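Chitinase (Paenibacillus sp. FPU-7, PDB 5GZT) probably catalyses the random endo-hydrolysis of beta-1,4 linkages between N-acetylglucosamine units in chitin and chitodextrins. Local coordinates at residues Ile879-Asp893 with Glu929-Ala942. Numbering follows the deposited sequence.
Sequences IAFMHQYGFDGIDLD and EGALHGKYYELAIA. With PO4 (phosphate ion), chain D.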
loop_
_atom_site.group_PDB
_atom_site.type_symbol
_atom_site.label_atom_id
_atom_site.label_comp_id
_atom_site.label_asym_id
_atom_site.label_seq_id
_atom_site.Cartn_x
_atom_site.Cartn_y
_atom_site.Cartn_z
ATOM N N ILE B 879 -50.410 -2.486 -31.485
ATOM C CA ILE B 879 -50.999 -1.238 -31.977
ATOM C C ILE B 879 -52.511 -1.299 -32.029
ATOM O O ILE B 879 -53.201 -0.307 -31.726
ATOM C CB ILE B 879 -50.320 -0.875 -33.338
ATOM C CG1 ILE B 879 -49.015 -0.177 -32.993
ATOM C CG2 ILE B 879 -51.236 -0.103 -34.281
ATOM C CD1 ILE B 879 -48.057 -0.192 -34.090
ATOM N N ALA B 880 -53.055 -2.432 -32.440
ATOM C CA ALA B 880 -54.537 -2.534 -32.453
ATOM C C ALA B 880 -55.075 -2.391 -31.016
ATOM O O ALA B 880 -56.087 -1.700 -30.765
ATOM C CB ALA B 880 -55.037 -3.876 -33.118
ATOM N N PHE B 881 -54.370 -3.001 -30.054
ATOM C CA PHE B 881 -54.790 -2.920 -28.657
ATOM C C PHE B 881 -54.729 -1.430 -28.166
ATOM O O PHE B 881 -55.608 -0.933 -27.499
ATOM C CB PHE B 881 -53.890 -3.848 -27.841
ATOM C CG PHE B 881 -54.347 -4.064 -26.414
ATOM C CD1 PHE B 881 -54.064 -3.123 -25.437
ATOM C CD2 PHE B 881 -55.027 -5.240 -26.050
ATOM C CE1 PHE B 881 -54.470 -3.304 -24.169
ATOM C CE2 PHE B 881 -55.414 -5.451 -24.750
ATOM C CZ PHE B 881 -55.110 -4.485 -23.795
ATOM N N MET B 882 -53.662 -0.765 -28.536
ATOM C CA MET B 882 -53.427 0.629 -28.196
ATOM C C MET B 882 -54.599 1.506 -28.629
ATOM O O MET B 882 -55.209 2.225 -27.806
ATOM C CB MET B 882 -52.067 1.088 -28.743
ATOM C CG MET B 882 -51.693 2.563 -28.390
ATOM S SD MET B 882 -50.286 3.118 -29.414
ATOM C CE MET B 882 -51.162 3.474 -30.888
ATOM N N HIS B 883 -54.923 1.439 -29.886
ATOM C CA HIS B 883 -56.059 2.195 -30.407
ATOM C C HIS B 883 -57.408 1.765 -29.836
ATOM O O HIS B 883 -58.238 2.598 -29.532
ATOM C CB HIS B 883 -56.161 2.045 -31.954
ATOM C CG HIS B 883 -55.078 2.752 -32.700
ATOM N ND1 HIS B 883 -54.884 4.103 -32.552
ATOM C CD2 HIS B 883 -54.234 2.349 -33.696
ATOM C CE1 HIS B 883 -53.917 4.490 -33.364
ATOM N NE2 HIS B 883 -53.469 3.442 -34.024
ATOM N N GLN B 884 -57.625 0.471 -29.750
ATOM C CA GLN B 884 -58.916 -0.006 -29.301
ATOM C C GLN B 884 -59.260 0.544 -27.890
ATOM O O GLN B 884 -60.349 1.031 -27.680
ATOM C CB GLN B 884 -58.861 -1.528 -29.166
ATOM C CG GLN B 884 -60.186 -2.028 -28.639
ATOM C CD GLN B 884 -60.412 -3.541 -28.814
ATOM O OE1 GLN B 884 -59.487 -4.331 -29.098
ATOM N NE2 GLN B 884 -61.680 -3.944 -28.639
ATOM N N TYR B 885 -58.283 0.569 -26.978
ATOM C CA TYR B 885 -58.527 1.045 -25.614
ATOM C C TYR B 885 -58.075 2.456 -25.298
ATOM O O TYR B 885 -58.054 2.875 -24.133
ATOM C CB TYR B 885 -57.968 -0.008 -24.648
ATOM C CG TYR B 885 -58.638 -1.361 -24.923
ATOM C CD1 TYR B 885 -60.044 -1.531 -24.768
ATOM C CD2 TYR B 885 -57.909 -2.437 -25.356
ATOM C CE1 TYR B 885 -60.651 -2.773 -25.007
ATOM C CE2 TYR B 885 -58.477 -3.648 -25.618
ATOM C CZ TYR B 885 -59.844 -3.829 -25.416
ATOM O OH TYR B 885 -60.340 -5.107 -25.684
ATOM N N GLY B 886 -57.762 3.233 -26.322
ATOM C CA GLY B 886 -57.552 4.649 -26.090
ATOM C C GLY B 886 -56.169 5.019 -25.470
ATOM O O GLY B 886 -56.044 6.030 -24.849
ATOM N N PHE B 887 -55.160 4.216 -25.681
ATOM C CA PHE B 887 -53.768 4.515 -25.187
ATOM C C PHE B 887 -53.016 5.513 -26.029
ATOM O O PHE B 887 -53.260 5.663 -27.262
ATOM C CB PHE B 887 -53.010 3.185 -25.010
ATOM C CG PHE B 887 -53.514 2.382 -23.856
ATOM C CD1 PHE B 887 -53.276 2.772 -22.571
ATOM C CD2 PHE B 887 -54.306 1.224 -24.073
ATOM C CE1 PHE B 887 -53.671 2.007 -21.503
ATOM C CE2 PHE B 887 -54.795 0.514 -23.020
ATOM C CZ PHE B 887 -54.514 0.933 -21.719
ATOM N N ASP B 888 -52.032 6.180 -25.411
ATOM C CA ASP B 888 -51.208 7.229 -26.042
ATOM C C ASP B 888 -49.766 6.737 -26.343
ATOM O O ASP B 888 -48.913 7.509 -26.838
ATOM C CB ASP B 888 -51.120 8.432 -25.119
ATOM C CG ASP B 888 -52.495 8.974 -24.748
ATOM O OD1 ASP B 888 -53.286 9.074 -25.620
ATOM O OD2 ASP B 888 -52.776 9.215 -23.558
ATOM N N GLY B 889 -49.541 5.448 -26.114
ATOM C CA GLY B 889 -48.272 4.835 -26.407
ATOM C C GLY B 889 -48.173 3.454 -25.846
ATOM O O GLY B 889 -49.184 2.909 -25.345
ATOM N N ILE B 890 -47.040 2.829 -26.089
ATOM C CA ILE B 890 -46.763 1.470 -25.659
ATOM C C ILE B 890 -45.447 1.431 -24.823
ATOM O O ILE B 890 -44.396 1.972 -25.206
ATOM C CB ILE B 890 -46.648 0.530 -26.905
ATOM C CG1 ILE B 890 -48.000 0.325 -27.552
ATOM C CG2 ILE B 890 -46.118 -0.848 -26.519
ATOM C CD1 ILE B 890 -47.906 -0.210 -28.980
ATOM N N ASP B 891 -45.510 0.783 -23.685
ATOM C CA ASP B 891 -44.350 0.432 -22.911
ATOM C C ASP B 891 -44.164 -1.068 -22.901
ATOM O O ASP B 891 -45.167 -1.797 -22.764
ATOM C CB ASP B 891 -44.580 0.901 -21.484
ATOM C CG ASP B 891 -43.443 0.448 -20.534
ATOM O OD1 ASP B 891 -42.276 0.885 -20.659
ATOM O OD2 ASP B 891 -43.805 -0.334 -19.621
ATOM N N LEU B 892 -42.961 -1.552 -23.156
ATOM C CA LEU B 892 -42.675 -3.001 -23.125
ATOM C C LEU B 892 -41.823 -3.349 -21.922
ATOM O O LEU B 892 -40.746 -2.774 -21.747
ATOM C CB LEU B 892 -41.928 -3.431 -24.381
ATOM C CG LEU B 892 -42.569 -3.209 -25.728
ATOM C CD1 LEU B 892 -41.738 -3.818 -26.852
ATOM C CD2 LEU B 892 -43.978 -3.751 -25.751
ATOM N N ASP B 893 -42.263 -4.316 -21.144
ATOM C CA ASP B 893 -41.649 -4.721 -19.895
ATOM C C ASP B 893 -41.327 -6.193 -20.011
ATOM O O ASP B 893 -42.087 -7.009 -19.551
ATOM C CB ASP B 893 -42.535 -4.475 -18.594
ATOM C CG ASP B 893 -42.871 -2.975 -18.346
ATOM O OD1 ASP B 893 -42.324 -2.167 -19.111
ATOM O OD2 ASP B 893 -43.636 -2.542 -17.394
ATOM N N GLU B 929 -48.322 5.070 -37.357
ATOM C CA GLU B 929 -49.578 5.346 -36.661
ATOM C C GLU B 929 -49.721 6.844 -36.399
ATOM O O GLU B 929 -50.833 7.408 -36.568
ATOM C CB GLU B 929 -49.794 4.528 -35.377
ATOM C CG GLU B 929 -49.903 3.021 -35.528
ATOM C CD GLU B 929 -51.017 2.695 -36.541
ATOM O OE1 GLU B 929 -52.162 3.139 -36.310
ATOM O OE2 GLU B 929 -50.661 2.156 -37.620
ATOM N N GLY B 930 -48.641 7.510 -35.988
ATOM C CA GLY B 930 -48.737 8.865 -35.701
ATOM C C GLY B 930 -49.031 9.714 -36.905
ATOM O O GLY B 930 -49.693 10.756 -36.768
ATOM N N ALA B 931 -48.408 9.356 -38.030
ATOM C CA ALA B 931 -48.560 10.103 -39.237
ATOM C C ALA B 931 -49.970 9.874 -39.869
ATOM O O ALA B 931 -50.409 10.697 -40.688
ATOM C CB ALA B 931 -47.455 9.691 -40.241
ATOM N N LEU B 932 -50.647 8.800 -39.439
ATOM C CA LEU B 932 -52.061 8.521 -39.825
ATOM C C LEU B 932 -53.068 9.163 -38.946
ATOM O O LEU B 932 -54.141 9.539 -39.421
ATOM C CB LEU B 932 -52.304 7.016 -39.843
ATOM C CG LEU B 932 -51.479 6.284 -40.888
ATOM C CD1 LEU B 932 -51.592 4.736 -40.789
ATOM C CD2 LEU B 932 -51.856 6.708 -42.306
ATOM N N HIS B 933 -52.774 9.277 -37.660
ATOM C CA HIS B 933 -53.733 9.718 -36.646
ATOM C C HIS B 933 -53.592 11.145 -36.238
ATOM O O HIS B 933 -54.348 11.665 -35.434
ATOM C CB HIS B 933 -53.686 8.824 -35.455
ATOM C CG HIS B 933 -54.379 7.516 -35.678
ATOM N ND1 HIS B 933 -53.832 6.493 -36.408
ATOM C CD2 HIS B 933 -55.612 7.106 -35.346
ATOM C CE1 HIS B 933 -54.689 5.492 -36.491
ATOM N NE2 HIS B 933 -55.762 5.847 -35.835
ATOM N N GLY B 934 -52.694 11.838 -36.864
ATOM C CA GLY B 934 -52.515 13.244 -36.436
ATOM C C GLY B 934 -51.986 13.418 -35.023
ATOM O O GLY B 934 -52.408 14.333 -34.317
ATOM N N LYS B 935 -51.074 12.538 -34.576
ATOM C CA LYS B 935 -50.580 12.653 -33.205
ATOM C C LYS B 935 -49.291 11.847 -32.996
ATOM O O LYS B 935 -48.846 11.189 -33.893
ATOM C CB LYS B 935 -51.644 12.274 -32.156
ATOM C CG LYS B 935 -51.917 10.830 -31.823
ATOM C CD LYS B 935 -53.103 10.654 -30.818
ATOM C CE LYS B 935 -52.686 10.286 -29.355
ATOM N NZ LYS B 935 -53.586 9.324 -28.519
ATOM N N TYR B 936 -48.731 11.928 -31.809
ATOM C CA TYR B 936 -47.450 11.297 -31.533
ATOM C C TYR B 936 -47.758 10.192 -30.548
ATOM O O TYR B 936 -48.440 10.452 -29.500
ATOM C CB TYR B 936 -46.471 12.307 -30.913
ATOM C CG TYR B 936 -45.176 11.552 -30.555
ATOM C CD1 TYR B 936 -44.265 11.191 -31.582
ATOM C CD2 TYR B 936 -44.904 11.212 -29.252
ATOM C CE1 TYR B 936 -43.092 10.481 -31.321
ATOM C CE2 TYR B 936 -43.705 10.513 -28.919
ATOM C CZ TYR B 936 -42.835 10.129 -29.965
ATOM O OH TYR B 936 -41.726 9.443 -29.667
ATOM N N TYR B 937 -47.220 8.988 -30.815
ATOM C CA TYR B 937 -47.301 7.900 -29.861
ATOM C C TYR B 937 -45.911 7.575 -29.276
ATOM O O TYR B 937 -44.942 7.456 -30.007
ATOM C CB TYR B 937 -47.860 6.628 -30.522
ATOM C CG TYR B 937 -49.303 6.857 -31.018
ATOM C CD1 TYR B 937 -50.388 6.767 -30.123
ATOM C CD2 TYR B 937 -49.584 7.017 -32.352
ATOM C CE1 TYR B 937 -51.697 6.912 -30.524
ATOM C CE2 TYR B 937 -50.944 7.235 -32.776
ATOM C CZ TYR B 937 -51.989 7.139 -31.854
ATOM O OH TYR B 937 -53.361 7.359 -32.222
ATOM N N GLU B 938 -45.855 7.409 -27.948
ATOM C CA GLU B 938 -44.610 7.089 -27.247
ATOM C C GLU B 938 -44.355 5.621 -27.326
ATOM O O GLU B 938 -45.295 4.797 -27.379
ATOM C CB GLU B 938 -44.715 7.482 -25.733
ATOM C CG GLU B 938 -44.704 8.976 -25.452
ATOM C CD GLU B 938 -44.620 9.293 -23.962
ATOM O OE1 GLU B 938 -44.705 8.384 -23.146
ATOM O OE2 GLU B 938 -44.405 10.514 -23.634
ATOM N N LEU B 939 -43.090 5.287 -27.255
ATOM C CA LEU B 939 -42.597 3.929 -27.020
ATOM C C LEU B 939 -41.566 3.971 -25.886
ATOM O O LEU B 939 -40.613 4.754 -25.977
ATOM C CB LEU B 939 -41.951 3.384 -28.284
ATOM C CG LEU B 939 -41.350 1.974 -28.219
ATOM C CD1 LEU B 939 -42.470 0.976 -28.008
ATOM C CD2 LEU B 939 -40.627 1.602 -29.500
ATOM N N ALA B 940 -41.737 3.162 -24.833
ATOM C CA ALA B 940 -40.794 3.148 -23.748
ATOM C C ALA B 940 -40.593 1.696 -23.348
ATOM O O ALA B 940 -41.292 0.836 -23.849
ATOM C CB ALA B 940 -41.367 3.930 -22.579
ATOM N N ILE B 941 -39.617 1.444 -22.497
ATOM C CA ILE B 941 -39.494 0.175 -21.820
ATOM C C ILE B 941 -39.281 0.403 -20.364
ATOM O O ILE B 941 -38.975 1.543 -19.938
ATOM C CB ILE B 941 -38.279 -0.632 -22.276
ATOM C CG1 ILE B 941 -36.951 0.122 -21.955
ATOM C CG2 ILE B 941 -38.354 -0.808 -23.767
ATOM C CD1 ILE B 941 -35.726 -0.748 -22.379
ATOM N N ALA B 942 -39.515 -0.648 -19.604
ATOM C CA ALA B 942 -38.994 -0.762 -18.234
ATOM C C ALA B 942 -37.797 -1.615 -18.290
ATOM O O ALA B 942 -37.819 -2.611 -18.979
ATOM C CB ALA B 942 -39.971 -1.419 -17.324
HETATM P P PO4 D . -55.776 6.405 -29.892
HETATM O O1 PO4 D . -54.987 5.223 -29.306
HETATM O O2 PO4 D . -56.296 5.798 -31.135
HETATM O O3 PO4 D . -56.778 6.772 -28.907
HETATM O O4 PO4 D . -54.842 7.576 -30.264
HETATM O O HOH W 1 -48.401 10.053 -26.916
HETATM O O HOH W 2 -38.481 -4.165 -21.267
#
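His883 and Glu929 join the C-terminal parts of two helices through a hydrogen bond from His883 NE2 to Glu929 OE1 (2.7 Å), which reaches the carboxylate from its anti side with the planes 69° apart. Through its other ring nitrogen, His883 ND1 gives a nearly straight bond (171°) to O2 of a phosphate, probably acquired from the crystallisation liquor. Lys935 NZ and Tyr937 OH both bind phosphate O4, and NZ also bridges to Asp888 OD1 at 2.9 Å; the carboxylate's other oxygen, OD2, pairs with Lys841.

Among the rings, His883 and His933 form an offset stack with centroids 4.1 Å apart, and His933 ND1 is pinned to Glu929 O. Met882 lays its CE methyl over one face of Tyr937, 3.6 Å from the centroid; CG anti to the backbone N (chi1 -178°) and a bend at chi3 carry it there, while Lys935 CG lies over the opposite face. An alanine in place of His883 would probably leave the Glu929 carboxylate without its imidazole mate and bare the stacked face of His933.

Strands 889-893 and 938-942 run parallel. Backbone bonds extend from Glu938 N to Asp888 O through to Ala942 N to Leu892 O (3.3 Å), and a CB on Gly889 would clash with Glu938 O. Ile890 and Leu892 lie on one face with Leu939 and Ile941.

These are neighbouring strands of the family 18 TIM barrel, joined by helix 911-933 in a beta-alpha-beta crossover; strand 848-854 flanks 889-893, and strand 964-967 flanks 938-943.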